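Local structure of binding domain (Hc) of Paraclostridial Mosquitocidal Protein 1 (Paraclostridium bifermentans, 6HOX) at residues I81-F86 with S203-K208; W134-R139 with K177-Y182; L150-S155 with S300-P305; G273-T278 with V337-Y342; Y286-S291 with L345-P350. The protein targets host nerve cells as the receptor-binding part of a clostridial neurotoxin directed at Anopheles mosquitoes. All blocks are in the same frame, centred on the assembly; numbering follows the deposited sequence.

Contact 1. Residues I81-F86 with S203-K208; sequences INFSYF and SPIIFK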
# COMPACT_ATOMS: atom_id res chain seq x y z
N ILE A 81 22.97 1.32 -18.33
CA ILE A 81 22.37 2.32 -17.42
C ILE A 81 22.84 3.71 -17.85
O ILE A 81 23.78 4.27 -17.29
CB ILE A 81 22.72 2.06 -15.94
CG1 ILE A 81 22.51 0.60 -15.52
CG2 ILE A 81 21.94 3.00 -15.04
CD1 ILE A 81 22.98 0.30 -14.11
N ASN A 82 22.14 4.28 -18.84
CA ASN A 82 22.61 5.49 -19.51
C ASN A 82 21.47 6.50 -19.68
O ASN A 82 20.38 6.17 -20.18
CB ASN A 82 23.25 5.15 -20.86
CG ASN A 82 23.46 6.40 -21.69
OD1 ASN A 82 22.78 6.60 -22.69
ND2 ASN A 82 24.35 7.25 -21.23
N PHE A 83 21.76 7.75 -19.29
CA PHE A 83 20.80 8.85 -19.32
C PHE A 83 21.28 9.93 -20.31
O PHE A 83 21.02 11.10 -20.10
CB PHE A 83 20.60 9.39 -17.90
CG PHE A 83 20.23 8.32 -16.90
CD1 PHE A 83 18.96 7.76 -16.90
CD2 PHE A 83 21.16 7.85 -15.98
CE1 PHE A 83 18.63 6.75 -16.01
CE2 PHE A 83 20.82 6.85 -15.08
CZ PHE A 83 19.56 6.30 -15.10
N SER A 84 21.96 9.50 -21.39
CA SER A 84 22.45 10.40 -22.45
C SER A 84 21.26 11.02 -23.19
O SER A 84 20.15 10.48 -23.14
CB SER A 84 23.35 9.66 -23.42
OG SER A 84 22.58 8.89 -24.34
N TYR A 85 21.51 12.14 -23.89
CA TYR A 85 20.44 12.93 -24.50
C TYR A 85 19.62 12.11 -25.50
O TYR A 85 18.42 12.36 -25.66
CB TYR A 85 20.97 14.19 -25.20
CG TYR A 85 19.86 15.06 -25.74
CD1 TYR A 85 18.88 15.55 -24.89
CD2 TYR A 85 19.76 15.36 -27.09
CE1 TYR A 85 17.83 16.33 -25.36
CE2 TYR A 85 18.72 16.15 -27.57
CZ TYR A 85 17.75 16.63 -26.71
OH TYR A 85 16.72 17.40 -27.15
N PHE A 86 20.26 11.14 -26.17
CA PHE A 86 19.61 10.33 -27.21
C PHE A 86 19.15 8.98 -26.64
O PHE A 86 19.27 7.95 -27.31
CB PHE A 86 20.56 10.16 -28.40
N SER A 203 28.60 10.35 -12.49
CA SER A 203 28.47 10.07 -11.06
C SER A 203 27.69 8.76 -10.86
O SER A 203 26.97 8.32 -11.76
CB SER A 203 27.84 11.23 -10.35
OG SER A 203 28.72 12.34 -10.28
N PRO A 204 27.81 8.05 -9.72
CA PRO A 204 26.97 6.88 -9.47
C PRO A 204 25.52 7.28 -9.12
O PRO A 204 25.26 8.44 -8.83
CB PRO A 204 27.69 6.18 -8.31
CG PRO A 204 28.37 7.31 -7.57
CD PRO A 204 28.80 8.28 -8.66
N ILE A 205 24.60 6.31 -9.19
CA ILE A 205 23.26 6.42 -8.58
C ILE A 205 23.38 6.06 -7.09
O ILE A 205 23.88 4.98 -6.77
CB ILE A 205 22.25 5.50 -9.29
CG1 ILE A 205 22.25 5.69 -10.81
CG2 ILE A 205 20.85 5.68 -8.70
CD1 ILE A 205 21.55 4.59 -11.57
N ILE A 206 22.95 6.97 -6.21
CA ILE A 206 23.07 6.78 -4.76
C ILE A 206 21.66 6.63 -4.19
O ILE A 206 20.85 7.56 -4.31
CB ILE A 206 23.79 7.94 -4.04
CG1 ILE A 206 25.12 8.31 -4.70
CG2 ILE A 206 23.98 7.62 -2.57
CD1 ILE A 206 26.18 7.27 -4.52
N PHE A 207 21.40 5.46 -3.58
CA PHE A 207 20.16 5.19 -2.86
C PHE A 207 20.43 5.47 -1.38
O PHE A 207 21.16 4.72 -0.73
CB PHE A 207 19.71 3.75 -3.06
CG PHE A 207 19.40 3.37 -4.48
CD1 PHE A 207 20.41 3.11 -5.39
CD2 PHE A 207 18.09 3.27 -4.92
CE1 PHE A 207 20.12 2.78 -6.70
CE2 PHE A 207 17.80 2.97 -6.24
CZ PHE A 207 18.82 2.72 -7.13
N LYS A 208 19.85 6.56 -0.86
CA LYS A 208 20.16 7.05 0.47
C LYS A 208 19.27 8.23 0.82
O LYS A 208 19.10 9.13 -0.03
CB LYS A 208 21.61 7.55 0.53
CG LYS A 208 22.11 7.90 1.92
CD LYS A 208 23.51 8.49 1.89
CE LYS A 208 24.10 8.64 3.27
NZ LYS A 208 23.36 9.63 4.09
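Ile205 overlaps two side chains of the 81-86 loop through a single methyl, CD1. Its CG1 branch lies anti to the carbonyl carbon (chi1 -51°), and the next torsion is extended, which carries CD1 out from the strand to the loop. CD1 of Ile205 rests 3.8 Å from CG2 of Ile81, and the two isoleucines cross obliquely. The same methyl comes to the ring of Phe83 at its edge, near the ring plane, with Ile205 CD1 4.2 Å from Phe83 CE2. The contact is purely apolar. No hydrogen bond joins the segments, and only 86 Å² is buried between them. All three touching residues are buried. Within the loop, the backbone N of Ser84 makes a weak hydrogen bond of 3.3 Å to OD1 of Asn82, just beside Phe83. The Phe83 ring also meets Trp123 and Phe89 edge to face, so Ile205 adds an aliphatic neighbour to an aromatic cluster. Ile226 of strand 218-227 touches Ile81, Phe83 and Ile205 alike. The contact thus joins the loop between strands 73-75 and 89-96 to strand 205-207, which pairs with strand 73-75, and strand 218-227 packs against both the loop and strand 205-207.

Contact 2. Residues W134-R139 with K177-Y182; sequences WRMKDR and KDCTLY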
# COMPACT_ATOMS: atom_id res chain seq x y z
N TRP A 134 10.31 14.38 -8.58
CA TRP A 134 11.18 13.99 -9.67
C TRP A 134 11.78 15.27 -10.25
O TRP A 134 11.04 16.20 -10.58
CB TRP A 134 10.42 13.18 -10.74
CG TRP A 134 11.17 13.03 -12.03
CD1 TRP A 134 10.91 13.68 -13.21
CD2 TRP A 134 12.31 12.20 -12.27
NE1 TRP A 134 11.80 13.28 -14.16
CE2 TRP A 134 12.68 12.38 -13.62
CE3 TRP A 134 13.04 11.30 -11.49
CZ2 TRP A 134 13.75 11.70 -14.19
CZ3 TRP A 134 14.10 10.63 -12.05
CH2 TRP A 134 14.45 10.84 -13.38
N ARG A 135 13.10 15.33 -10.35
CA ARG A 135 13.73 16.50 -10.92
C ARG A 135 14.84 16.08 -11.89
O ARG A 135 15.62 15.15 -11.59
CB ARG A 135 14.28 17.43 -9.84
CG ARG A 135 15.10 18.58 -10.42
CD ARG A 135 15.54 19.64 -9.43
NE ARG A 135 14.38 20.24 -8.78
CZ ARG A 135 14.01 19.99 -7.53
NH1 ARG A 135 14.88 19.45 -6.69
NH2 ARG A 135 12.78 20.27 -7.14
N MET A 136 14.87 16.77 -13.04
CA MET A 136 15.93 16.71 -14.04
C MET A 136 16.59 18.10 -14.15
O MET A 136 15.90 19.13 -14.12
CB MET A 136 15.36 16.32 -15.40
CG MET A 136 14.91 14.86 -15.45
SD MET A 136 14.04 14.42 -16.97
CE MET A 136 12.63 15.48 -16.80
N LYS A 137 17.93 18.11 -14.24
CA LYS A 137 18.68 19.33 -14.50
C LYS A 137 19.75 19.04 -15.56
O LYS A 137 20.50 18.09 -15.43
CB LYS A 137 19.31 19.87 -13.21
CG LYS A 137 20.00 21.22 -13.36
CD LYS A 137 21.16 21.42 -12.42
CE LYS A 137 20.78 21.92 -11.05
NZ LYS A 137 22.00 22.34 -10.32
N ASP A 138 19.78 19.84 -16.62
CA ASP A 138 20.71 19.60 -17.71
C ASP A 138 21.98 20.44 -17.48
O ASP A 138 22.11 21.16 -16.49
CB ASP A 138 20.01 19.80 -19.07
CG ASP A 138 19.83 21.24 -19.49
OD1 ASP A 138 20.29 22.13 -18.73
OD2 ASP A 138 19.22 21.45 -20.58
N ARG A 139 22.92 20.33 -18.41
CA ARG A 139 24.24 20.90 -18.27
C ARG A 139 24.23 22.42 -18.43
O ARG A 139 25.27 23.04 -18.20
CB ARG A 139 25.19 20.25 -19.27
CG ARG A 139 24.85 20.51 -20.73
CD ARG A 139 25.18 19.32 -21.62
NE ARG A 139 24.80 19.55 -23.01
CZ ARG A 139 25.50 20.29 -23.87
NH1 ARG A 139 26.62 20.88 -23.47
NH2 ARG A 139 25.09 20.44 -25.11
N LYS A 177 10.54 15.29 -25.72
CA LYS A 177 9.08 15.39 -25.67
C LYS A 177 8.59 15.66 -24.24
O LYS A 177 8.37 16.81 -23.87
CB LYS A 177 8.41 14.14 -26.26
CG LYS A 177 8.26 14.17 -27.77
CD LYS A 177 7.13 13.31 -28.29
CE LYS A 177 7.11 13.23 -29.80
NZ LYS A 177 6.03 12.33 -30.29
N ASP A 178 8.37 14.61 -23.45
CA ASP A 178 7.76 14.79 -22.15
C ASP A 178 8.31 13.80 -21.13
O ASP A 178 8.85 12.73 -21.46
CB ASP A 178 6.24 14.69 -22.21
CG ASP A 178 5.73 13.42 -22.87
OD1 ASP A 178 6.56 12.68 -23.47
OD2 ASP A 178 4.52 13.17 -22.77
N CYS A 179 8.18 14.23 -19.88
CA CYS A 179 8.39 13.46 -18.71
C CYS A 179 7.03 13.20 -18.06
O CYS A 179 6.27 14.16 -17.90
CB CYS A 179 9.24 14.28 -17.75
SG CYS A 179 9.62 13.31 -16.30
N THR A 180 6.72 11.95 -17.69
CA THR A 180 5.39 11.60 -17.13
C THR A 180 5.55 10.78 -15.85
O THR A 180 6.38 9.87 -15.81
CB THR A 180 4.53 10.85 -18.15
OG1 THR A 180 4.43 11.67 -19.31
CG2 THR A 180 3.14 10.52 -17.64
N LEU A 181 4.75 11.10 -14.82
CA LEU A 181 4.78 10.40 -13.54
C LEU A 181 3.43 9.72 -13.27
O LEU A 181 2.37 10.32 -13.46
CB LEU A 181 5.12 11.37 -12.40
CG LEU A 181 5.41 10.66 -11.07
CD1 LEU A 181 6.54 11.33 -10.31
CD2 LEU A 181 4.18 10.60 -10.19
N TYR A 182 3.52 8.48 -12.78
CA TYR A 182 2.40 7.60 -12.50
C TYR A 182 2.49 7.12 -11.04
O TYR A 182 3.58 6.87 -10.55
CB TYR A 182 2.44 6.36 -13.40
CG TYR A 182 2.37 6.59 -14.89
CD1 TYR A 182 3.49 6.93 -15.62
CD2 TYR A 182 1.18 6.42 -15.59
CE1 TYR A 182 3.44 7.14 -16.99
CE2 TYR A 182 1.11 6.62 -16.97
CZ TYR A 182 2.24 7.00 -17.67
OH TYR A 182 2.20 7.21 -19.03
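Trp134 meets Cys179 through the pyrrole side of its indole. CG is anti to the backbone N (chi1 166°), which sends the ring across to the other strand. There NE1 lies 3.1 Å and CD1 3.4 Å from SG of Cys179. The sulfur stands 3.9 Å from the centroid of the five-membered ring of Trp134, 61° off the ring normal. This is an oblique sulfur-aromatic contact. Trp134 NE1 is buried and has no hydrogen-bond partner in the model. At the other end of the residue, CB of Trp134 packs 4.3 Å from CD1 of Leu181. Arg135 points away from the contact, and its guanidinium makes salt bridges with Glu111 and Asp145. Met136 faces inward again. Its chain bends at the last torsion, and CE comes 3.7 Å from CB of Cys179. The cysteine is therefore touched by both inward-facing residues of strand 134-137. The two strands run nearly antiparallel, at 162°, but their axes are 9.7 Å apart and no hydrogen bond links them. They belong to different sheets packed face to face, an arrangement typical of the concanavalin-like jelly-roll sandwich of the N-terminal receptor-binding subdomain.

Contact 3. Residues L150-S155 with S300-P305; sequences LTFSNS and SFILIP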
# COMPACT_ATOMS: atom_id res chain seq x y z
N LEU A 150 -0.50 15.95 -3.70
CA LEU A 150 -1.55 15.19 -3.04
C LEU A 150 -1.70 15.71 -1.61
O LEU A 150 -0.73 16.19 -1.02
CB LEU A 150 -1.18 13.70 -3.07
CG LEU A 150 -1.13 13.09 -4.47
CD1 LEU A 150 -0.12 11.97 -4.55
CD2 LEU A 150 -2.48 12.58 -4.88
N THR A 151 -2.93 15.61 -1.08
CA THR A 151 -3.27 16.00 0.27
C THR A 151 -3.81 14.77 0.99
O THR A 151 -4.49 13.96 0.37
CB THR A 151 -4.35 17.09 0.31
OG1 THR A 151 -5.54 16.46 -0.17
CG2 THR A 151 -4.02 18.31 -0.53
N PHE A 152 -3.49 14.66 2.28
CA PHE A 152 -3.88 13.49 3.04
C PHE A 152 -5.40 13.28 2.94
O PHE A 152 -5.84 12.19 2.57
CB PHE A 152 -3.38 13.60 4.48
CG PHE A 152 -3.54 12.33 5.26
CD1 PHE A 152 -4.73 12.05 5.93
CD2 PHE A 152 -2.52 11.38 5.31
CE1 PHE A 152 -4.87 10.87 6.64
CE2 PHE A 152 -2.68 10.20 6.01
CZ PHE A 152 -3.85 9.95 6.69
N SER A 153 -6.17 14.34 3.21
CA SER A 153 -7.65 14.29 3.30
C SER A 153 -8.26 13.64 2.06
O SER A 153 -9.18 12.84 2.17
CB SER A 153 -8.22 15.67 3.49
OG SER A 153 -7.61 16.33 4.58
N ASN A 154 -7.76 14.00 0.87
CA ASN A 154 -8.40 13.68 -0.40
C ASN A 154 -7.81 12.40 -1.02
O ASN A 154 -8.49 11.73 -1.77
CB ASN A 154 -8.31 14.87 -1.35
CG ASN A 154 -8.83 16.15 -0.72
OD1 ASN A 154 -8.15 17.17 -0.72
ND2 ASN A 154 -10.04 16.09 -0.16
N SER A 155 -6.54 12.08 -0.71
CA SER A 155 -5.81 11.00 -1.43
C SER A 155 -5.24 9.95 -0.47
O SER A 155 -4.53 9.06 -0.94
CB SER A 155 -4.68 11.58 -2.27
OG SER A 155 -5.17 12.10 -3.50
N SER A 300 -3.45 21.07 12.85
CA SER A 300 -4.84 21.53 12.92
C SER A 300 -5.57 21.27 11.59
O SER A 300 -6.78 21.10 11.59
CB SER A 300 -4.91 22.98 13.34
OG SER A 300 -3.88 23.75 12.73
N PHE A 301 -4.83 21.20 10.48
CA PHE A 301 -5.42 21.08 9.15
C PHE A 301 -5.46 19.63 8.65
O PHE A 301 -6.04 19.39 7.60
CB PHE A 301 -4.64 21.95 8.16
N ILE A 302 -4.86 18.67 9.38
CA ILE A 302 -4.79 17.24 8.94
C ILE A 302 -5.32 16.33 10.06
O ILE A 302 -4.69 16.19 11.12
CB ILE A 302 -3.35 16.82 8.56
CG1 ILE A 302 -2.76 17.68 7.45
CG2 ILE A 302 -3.28 15.34 8.20
CD1 ILE A 302 -1.29 17.40 7.19
N LEU A 303 -6.45 15.67 9.77
CA LEU A 303 -7.04 14.63 10.61
C LEU A 303 -6.61 13.25 10.10
O LEU A 303 -6.76 12.94 8.94
CB LEU A 303 -8.57 14.76 10.55
CG LEU A 303 -9.20 15.67 11.60
CD1 LEU A 303 -8.80 17.12 11.37
CD2 LEU A 303 -10.71 15.54 11.57
N ILE A 304 -6.12 12.40 11.01
CA ILE A 304 -5.71 11.06 10.68
C ILE A 304 -6.60 10.08 11.44
O ILE A 304 -6.85 10.27 12.63
CB ILE A 304 -4.21 10.87 11.00
CG1 ILE A 304 -3.38 11.92 10.26
CG2 ILE A 304 -3.76 9.44 10.72
CD1 ILE A 304 -1.95 11.53 10.02
N PRO A 305 -7.11 9.01 10.78
CA PRO A 305 -7.92 8.01 11.47
C PRO A 305 -7.02 7.13 12.34
O PRO A 305 -5.90 6.79 11.95
CB PRO A 305 -8.52 7.17 10.34
CG PRO A 305 -7.45 7.26 9.26
CD PRO A 305 -6.94 8.68 9.36
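The Phe152 ring has Ile304 over one face and Pro305 at its edge. CD1 of Ile304 sits 4.1 Å above the ring plane, offset toward the rim, and the two side chains cross at about a right angle. CD of Pro305 lies near the ring plane, 4.1 Å from CE1 of Phe152. The Leu303 carbonyl approaches obliquely, its O 3.6 Å from Phe152 CE1. Nearer the backbone, CG2 of Ile302 packs 4.1 Å from CB of Phe152. With CG anti to the backbone N (chi1 -170°), the ring reaches from the short helix 152-155 to strand 302-305. The two segments come from the two halves of the binding domain, the concanavalin-like N-terminal part and the trefoil-like C-terminal part, so Phe152 packs at the junction between them. Phe156 stacks on Phe152, and Trp444 near the C-terminus also touches Ile304. Thr151 occupies the N-cap position of the helix. Its OG1 donates a 2.8 Å hydrogen bond to OD1 of Asn154, approaching from above the carbonyl plane.

Contact 4. Residues G273-T278 with V337-Y342; sequences GPLRST and VKFENY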
# COMPACT_ATOMS: atom_id res chain seq x y z
N GLY A 273 -13.22 4.09 12.41
CA GLY A 273 -14.23 3.44 13.27
C GLY A 273 -13.71 2.11 13.82
O GLY A 273 -13.44 1.19 13.06
N PRO A 274 -13.53 1.96 15.15
CA PRO A 274 -13.02 0.70 15.71
C PRO A 274 -14.08 -0.41 15.76
O PRO A 274 -15.21 -0.14 16.13
CB PRO A 274 -12.61 1.12 17.13
CG PRO A 274 -13.59 2.21 17.50
CD PRO A 274 -13.82 2.96 16.19
N LEU A 275 -13.70 -1.64 15.38
CA LEU A 275 -14.59 -2.79 15.52
C LEU A 275 -14.68 -3.12 17.01
O LEU A 275 -13.67 -3.40 17.68
CB LEU A 275 -14.05 -3.96 14.69
CG LEU A 275 -14.76 -5.31 14.84
CD1 LEU A 275 -16.12 -5.31 14.17
CD2 LEU A 275 -13.91 -6.42 14.27
N ARG A 276 -15.91 -3.05 17.53
CA ARG A 276 -16.21 -3.35 18.94
C ARG A 276 -17.29 -4.44 18.99
O ARG A 276 -17.79 -4.88 17.94
CB ARG A 276 -16.62 -2.06 19.66
CG ARG A 276 -15.54 -0.98 19.68
CD ARG A 276 -15.99 0.32 20.33
NE ARG A 276 -16.30 0.13 21.74
CZ ARG A 276 -16.60 1.11 22.59
NH1 ARG A 276 -16.67 2.36 22.15
NH2 ARG A 276 -16.82 0.83 23.87
N SER A 277 -17.60 -4.91 20.20
CA SER A 277 -18.69 -5.87 20.43
C SER A 277 -19.44 -5.52 21.72
O SER A 277 -18.90 -4.90 22.63
CB SER A 277 -18.19 -7.28 20.46
OG SER A 277 -17.35 -7.49 21.58
N THR A 278 -20.70 -5.95 21.76
CA THR A 278 -21.60 -5.65 22.84
C THR A 278 -22.50 -6.87 23.08
O THR A 278 -23.11 -7.40 22.13
CB THR A 278 -22.40 -4.37 22.54
OG1 THR A 278 -23.19 -4.06 23.70
CG2 THR A 278 -23.31 -4.51 21.34
N VAL A 337 -13.48 -15.71 10.82
CA VAL A 337 -12.90 -14.57 11.50
C VAL A 337 -13.13 -14.75 13.01
O VAL A 337 -14.27 -14.64 13.49
CB VAL A 337 -13.52 -13.26 10.99
CG1 VAL A 337 -12.91 -12.05 11.66
CG2 VAL A 337 -13.41 -13.16 9.47
N LYS A 338 -12.02 -15.04 13.70
CA LYS A 338 -11.98 -15.36 15.11
C LYS A 338 -11.65 -14.09 15.90
O LYS A 338 -10.67 -13.37 15.60
CB LYS A 338 -10.93 -16.44 15.36
CG LYS A 338 -10.67 -16.82 16.81
CD LYS A 338 -9.51 -17.81 16.89
CE LYS A 338 -8.78 -17.81 18.21
NZ LYS A 338 -7.42 -18.38 18.08
N PHE A 339 -12.47 -13.83 16.92
CA PHE A 339 -12.30 -12.69 17.78
C PHE A 339 -11.41 -13.09 18.97
O PHE A 339 -11.86 -13.78 19.87
CB PHE A 339 -13.67 -12.18 18.18
CG PHE A 339 -14.33 -11.36 17.11
CD1 PHE A 339 -14.61 -11.90 15.86
CD2 PHE A 339 -14.68 -10.04 17.35
CE1 PHE A 339 -15.21 -11.13 14.87
CE2 PHE A 339 -15.27 -9.27 16.35
CZ PHE A 339 -15.53 -9.82 15.12
N GLU A 340 -10.17 -12.59 18.95
CA GLU A 340 -9.09 -12.92 19.86
C GLU A 340 -9.42 -12.53 21.32
O GLU A 340 -8.96 -13.20 22.25
CB GLU A 340 -7.81 -12.21 19.42
CG GLU A 340 -7.24 -12.73 18.10
CD GLU A 340 -6.76 -14.18 18.14
OE1 GLU A 340 -5.72 -14.44 18.79
OE2 GLU A 340 -7.43 -15.05 17.53
N ASN A 341 -10.17 -11.44 21.51
CA ASN A 341 -10.57 -10.98 22.85
C ASN A 341 -11.38 -12.07 23.58
O ASN A 341 -11.37 -12.14 24.79
CB ASN A 341 -11.39 -9.69 22.82
CG ASN A 341 -10.60 -8.44 22.47
OD1 ASN A 341 -9.39 -8.49 22.27
ND2 ASN A 341 -11.29 -7.32 22.39
N TYR A 342 -12.10 -12.90 22.81
CA TYR A 342 -13.00 -13.91 23.34
C TYR A 342 -12.39 -15.31 23.32
O TYR A 342 -12.88 -16.21 23.99
CB TYR A 342 -14.30 -13.92 22.54
CG TYR A 342 -15.16 -12.70 22.73
CD1 TYR A 342 -16.05 -12.63 23.78
CD2 TYR A 342 -15.08 -11.61 21.86
CE1 TYR A 342 -16.87 -11.52 23.96
CE2 TYR A 342 -15.88 -10.49 22.03
CZ TYR A 342 -16.78 -10.45 23.09
OH TYR A 342 -17.59 -9.38 23.29
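This is a mixed contact, one apolar pair and one hydroxyl pair, between strand 275-280 and the end of strand 333-339 with the turn that follows. Leu275 and Phe339 form the apolar part. They approach from opposite directions, and CD2 of Leu275 lies 3.8 Å from CE2 and 3.9 Å from CZ of the Phe339 ring, obliquely to it. Val317 of strand 316-320 touches both residues. The surroundings are the C-terminal receptor-binding subdomain, a beta-trefoil-type fold built from antiparallel strands and hairpins. Ser277, two residues on from Leu275, accepts a short hydrogen bond of 2.6 Å at OG from OH of Tyr342. That serine oxygen lies at the edge of the tyrosine ring, in its plane. The serine hydroxyl stands between its backbone N and carbonyl carbon (chi1 66°), turned to the tyrosine. Ser277 OG is also hydrogen-bonded to Glu315 OE2, so two partners grip it. The turn carrying Tyr342 is closed by a hydrogen bond of 3.1 Å from N of Tyr342 to O of Phe339.

Contact 5. Residues Y286-S291 with L345-P350; sequences YYPYIS and LILTLP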
# COMPACT_ATOMS: atom_id res chain seq x y z
N TYR A 286 -23.56 -11.82 21.73
CA TYR A 286 -22.63 -10.74 21.47
C TYR A 286 -22.72 -10.30 20.00
O TYR A 286 -22.65 -11.14 19.09
CB TYR A 286 -21.19 -11.17 21.77
CG TYR A 286 -20.97 -11.72 23.16
CD1 TYR A 286 -21.15 -13.07 23.42
CD2 TYR A 286 -20.53 -10.91 24.19
CE1 TYR A 286 -20.94 -13.59 24.68
CE2 TYR A 286 -20.30 -11.41 25.45
CZ TYR A 286 -20.50 -12.76 25.71
OH TYR A 286 -20.28 -13.28 26.95
N TYR A 287 -22.87 -9.00 19.78
CA TYR A 287 -22.96 -8.39 18.47
C TYR A 287 -21.70 -7.57 18.20
O TYR A 287 -21.37 -6.67 18.97
CB TYR A 287 -24.20 -7.49 18.35
CG TYR A 287 -25.52 -8.22 18.23
CD1 TYR A 287 -26.13 -8.82 19.33
CD2 TYR A 287 -26.14 -8.35 17.00
CE1 TYR A 287 -27.33 -9.49 19.21
CE2 TYR A 287 -27.35 -9.03 16.87
CZ TYR A 287 -27.95 -9.61 17.98
OH TYR A 287 -29.13 -10.28 17.82
N PRO A 288 -20.97 -7.81 17.08
CA PRO A 288 -19.90 -6.89 16.69
C PRO A 288 -20.54 -5.67 16.01
O PRO A 288 -21.57 -5.79 15.36
CB PRO A 288 -19.05 -7.75 15.75
CG PRO A 288 -20.08 -8.65 15.08
CD PRO A 288 -21.11 -8.94 16.16
N TYR A 289 -19.91 -4.50 16.15
CA TYR A 289 -20.35 -3.29 15.46
C TYR A 289 -19.14 -2.39 15.18
O TYR A 289 -18.10 -2.52 15.82
CB TYR A 289 -21.44 -2.59 16.29
CG TYR A 289 -20.97 -1.98 17.58
CD1 TYR A 289 -20.81 -2.76 18.72
CD2 TYR A 289 -20.66 -0.64 17.68
CE1 TYR A 289 -20.36 -2.22 19.91
CE2 TYR A 289 -20.21 -0.08 18.86
CZ TYR A 289 -20.06 -0.87 19.98
OH TYR A 289 -19.62 -0.32 21.16
N ILE A 290 -19.26 -1.51 14.18
CA ILE A 290 -18.26 -0.46 13.96
C ILE A 290 -18.71 0.77 14.75
O ILE A 290 -19.82 1.26 14.58
CB ILE A 290 -18.05 -0.15 12.47
CG1 ILE A 290 -17.72 -1.40 11.65
CG2 ILE A 290 -16.95 0.89 12.29
CD1 ILE A 290 -16.32 -1.92 11.88
N SER A 291 -17.83 1.25 15.62
CA SER A 291 -18.09 2.42 16.42
C SER A 291 -17.84 3.68 15.58
O SER A 291 -17.33 3.59 14.47
CB SER A 291 -17.25 2.40 17.66
OG SER A 291 -17.75 3.31 18.62
N LEU A 345 -14.76 -17.38 19.97
CA LEU A 345 -15.92 -16.92 19.22
C LEU A 345 -15.50 -16.51 17.80
O LEU A 345 -14.40 -15.96 17.61
CB LEU A 345 -16.58 -15.76 19.97
CG LEU A 345 -17.04 -16.08 21.41
CD1 LEU A 345 -17.96 -14.98 21.92
CD2 LEU A 345 -17.74 -17.42 21.49
N ILE A 346 -16.39 -16.79 16.84
CA ILE A 346 -16.22 -16.43 15.42
C ILE A 346 -17.42 -15.62 14.93
O ILE A 346 -18.52 -15.63 15.51
CB ILE A 346 -15.96 -17.68 14.55
CG1 ILE A 346 -17.13 -18.67 14.59
CG2 ILE A 346 -14.65 -18.34 14.93
CD1 ILE A 346 -17.06 -19.72 13.51
N LEU A 347 -17.18 -14.87 13.85
CA LEU A 347 -18.19 -14.06 13.21
C LEU A 347 -19.14 -15.00 12.48
O LEU A 347 -18.70 -15.74 11.62
CB LEU A 347 -17.52 -13.09 12.24
CG LEU A 347 -18.43 -12.09 11.53
CD1 LEU A 347 -19.00 -11.09 12.52
CD2 LEU A 347 -17.66 -11.37 10.42
N THR A 348 -20.42 -14.98 12.85
CA THR A 348 -21.39 -15.87 12.20
C THR A 348 -22.79 -15.26 12.33
O THR A 348 -22.96 -14.17 12.87
CB THR A 348 -21.26 -17.29 12.77
OG1 THR A 348 -21.98 -18.18 11.92
CG2 THR A 348 -21.74 -17.40 14.21
N LEU A 349 -23.78 -15.95 11.77
CA LEU A 349 -25.16 -15.58 11.96
C LEU A 349 -25.71 -16.40 13.12
O LEU A 349 -25.24 -17.51 13.39
CB LEU A 349 -25.97 -15.83 10.68
CG LEU A 349 -25.76 -14.81 9.57
CD1 LEU A 349 -26.16 -15.37 8.22
CD2 LEU A 349 -26.52 -13.53 9.85
N PRO A 350 -26.74 -15.88 13.82
CA PRO A 350 -27.43 -16.67 14.83
C PRO A 350 -28.37 -17.67 14.14
O PRO A 350 -28.76 -17.49 12.96
CB PRO A 350 -28.18 -15.60 15.62
CG PRO A 350 -28.53 -14.56 14.56
CD PRO A 350 -27.36 -14.57 13.60
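Two strands of the C-terminal, trefoil-type subdomain, 285-291 and 345-348, meet here through side chains alone. Pro288 and Leu347 make the closer pair, with CG of the proline ring 3.7 Å from CD1 of the leucine. Leu347 has CG anti to its backbone N (chi1 -177°), and this brings the tip of the side chain to the proline. Tyr286 and Leu345 form the second pair. Here CD1 of Leu345 comes obliquely to the ring, 4.0 Å from CD1 of Tyr286, and the side chains cross at about a right angle. No hydrogen bond crosses between the segments. Strand 361-363 bridges the two: it pairs with strand 345-348, and its Leu362 is hydrogen-bonded through the backbone to Tyr286 and touches Pro288. Phe339 of the neighbouring strand 333-339 packs on both Pro288 and Leu347, giving this buried pair a shared aromatic partner. The Tyr286 ring meets Tyr342 edge to face and also contacts Tyr279, so the Tyr286-Leu345 pair borders a group of tyrosines.

In the fold
Contacts 1 and 2 lie in the N-terminal subdomain, and contacts 4 and 5 in the C-terminal one. Contact 3 takes one segment from each half. Contact 2 is nested within the loop closed by contact 1. Their centres are 13 Å apart and the contacts do not touch, though Trp123 meets both Phe83 and Trp134. Contacts 4 and 5, with centres 7 Å apart, touch. Their first strands form a hairpin, with Arg276 O 2.8 Å from Tyr289 N and Thr278 O 2.8 Å from Tyr287 N, both probable hydrogen bonds. Contact 3 lies 28 Å from contact 2 and 27 Å from contact 4, centre to centre. The centres of contacts 1 and 5 are 55 Å apart.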